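Local coordinates for putative 4-amino-4-deoxychorismate lyase (Thermus thermophilus, PDB 2ZGI), which binds pyridoxal 5'-phosphate and, as a class-IV aminotransferase family member, probably acts as a 4-amino-4-deoxychorismate lyase, at residues E170-L175 / R198-L203. Numbering follows the deposited sequence.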
# COMPACT_ATOMS: atom_id res chain seq x y z
N GLU D 170 12.21 19.35 -21.99
CA GLU D 170 12.96 20.57 -22.29
C GLU D 170 14.30 20.23 -22.97
O GLU D 170 14.36 20.11 -24.21
CB GLU D 170 13.15 21.45 -21.03
CG GLU D 170 11.92 21.54 -20.06
CD GLU D 170 10.72 22.33 -20.60
OE1 GLU D 170 10.88 23.52 -20.95
OE2 GLU D 170 9.59 21.78 -20.63
N GLY D 171 15.36 20.05 -22.19
CA GLY D 171 16.63 19.62 -22.77
C GLY D 171 17.41 18.67 -21.88
O GLY D 171 18.63 18.51 -22.04
N THR D 172 16.70 18.04 -20.95
CA THR D 172 17.32 17.13 -19.99
C THR D 172 16.72 15.72 -20.04
O THR D 172 15.50 15.54 -20.14
CB THR D 172 17.28 17.73 -18.56
OG1 THR D 172 17.37 16.68 -17.58
CG2 THR D 172 16.01 18.49 -18.35
N LEU D 173 17.60 14.73 -20.00
CA LEU D 173 17.21 13.33 -19.96
C LEU D 173 17.35 12.82 -18.53
O LEU D 173 18.43 12.87 -17.94
CB LEU D 173 18.11 12.51 -20.89
CG LEU D 173 17.85 11.01 -21.08
CD1 LEU D 173 16.67 10.75 -22.00
CD2 LEU D 173 19.11 10.36 -21.61
N TYR D 174 16.24 12.34 -17.98
CA TYR D 174 16.21 11.76 -16.65
C TYR D 174 16.22 10.24 -16.69
O TYR D 174 15.46 9.63 -17.45
CB TYR D 174 14.95 12.21 -15.91
CG TYR D 174 14.86 13.72 -15.84
CD1 TYR D 174 15.49 14.42 -14.81
CD2 TYR D 174 14.16 14.44 -16.81
CE1 TYR D 174 15.41 15.82 -14.73
CE2 TYR D 174 14.07 15.84 -16.74
CZ TYR D 174 14.70 16.51 -15.71
OH TYR D 174 14.61 17.89 -15.64
N LEU D 175 17.09 9.65 -15.89
CA LEU D 175 17.06 8.20 -15.68
C LEU D 175 16.31 7.92 -14.39
O LEU D 175 16.62 8.46 -13.31
CB LEU D 175 18.48 7.61 -15.63
CG LEU D 175 19.54 8.11 -16.63
CD1 LEU D 175 20.72 7.13 -16.63
CD2 LEU D 175 19.00 8.33 -18.06
N ARG D 198 21.84 17.46 -21.10
CA ARG D 198 22.05 17.29 -19.67
C ARG D 198 21.35 16.01 -19.23
O ARG D 198 20.33 15.62 -19.81
CB ARG D 198 21.47 18.49 -18.91
CG ARG D 198 21.71 18.49 -17.40
CD ARG D 198 21.18 19.78 -16.77
NE ARG D 198 19.72 19.84 -16.75
CZ ARG D 198 18.98 19.77 -15.64
NH1 ARG D 198 19.57 19.63 -14.45
NH2 ARG D 198 17.65 19.83 -15.71
N VAL D 199 21.91 15.36 -18.22
CA VAL D 199 21.38 14.09 -17.72
C VAL D 199 21.30 14.09 -16.19
O VAL D 199 22.29 14.36 -15.49
CB VAL D 199 22.21 12.88 -18.24
CG1 VAL D 199 21.91 11.61 -17.43
CG2 VAL D 199 21.92 12.65 -19.70
N GLU D 200 20.11 13.81 -15.68
CA GLU D 200 19.89 13.68 -14.24
C GLU D 200 19.24 12.35 -13.89
O GLU D 200 18.50 11.80 -14.70
CB GLU D 200 18.97 14.79 -13.75
CG GLU D 200 19.56 16.19 -13.81
CD GLU D 200 18.85 17.11 -12.84
OE1 GLU D 200 19.17 17.03 -11.62
OE2 GLU D 200 17.98 17.90 -13.29
N ARG D 201 19.49 11.88 -12.67
CA ARG D 201 18.89 10.66 -12.11
C ARG D 201 17.95 11.08 -10.99
O ARG D 201 18.27 12.00 -10.24
CB ARG D 201 19.97 9.74 -11.54
CG ARG D 201 21.11 9.44 -12.51
CD ARG D 201 22.27 8.72 -11.84
NE ARG D 201 23.35 8.49 -12.80
CZ ARG D 201 23.40 7.47 -13.66
NH1 ARG D 201 22.42 6.56 -13.69
NH2 ARG D 201 24.43 7.36 -14.49
N GLY D 202 16.79 10.43 -10.88
CA GLY D 202 15.86 10.70 -9.78
C GLY D 202 14.81 9.64 -9.56
O GLY D 202 14.66 8.72 -10.37
N LEU D 203 14.10 9.74 -8.44
CA LEU D 203 12.92 8.94 -8.23
C LEU D 203 11.72 9.76 -8.66
O LEU D 203 11.55 10.90 -8.21
CB LEU D 203 12.79 8.54 -6.77
CG LEU D 203 13.75 7.48 -6.27
CD1 LEU D 203 13.92 7.57 -4.74
CD2 LEU D 203 13.25 6.08 -6.72
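Thr172, Tyr174, Arg198 and Glu200 project from one face of a parallel strand pair. Arg198 bends at chi3 (71°), which lays its guanidinium beside Thr172, with Thr172 OG1 over one face and Thr172 CG2 3.4 Å from Arg198 NH2. Arg198 NH1 lies 2.6 Å from Glu200 OE2, a salt bridge whose hydrogen bond is weak. Tyr174 runs alongside Glu200, ring and carboxylate planes 44° apart and Glu200 CB 3.7 Å from Tyr174 CD1, but crosses Arg198 obliquely, its ring 87° to the guanidinium. Thr172 OG1 sits 3.3 Å above the Tyr174 ring plane, displaced toward the rim. An alanine at Tyr174 would probably cost Glu200 CB, the Thr172 hydroxyl and the ring of Phe204 this packing surface. On the other face, Leu175 CD1 touches Arg201 NH1, which salt-bridges Glu186, and Leu173 CB meets Val199 CG2 at 4.0 Å. Four backbone hydrogen bonds fix the register, Leu173 N to Arg198 O (2.9 Å) being nearly linear. Leu173 and Leu175 pack against helix 183-194, the crossover of this beta-alpha-beta unit; strand 164-169 flanks 172-176 away from 198-202, outermost in the sheet within this chain, where Glu200 packs on Arg198 of a second subunit.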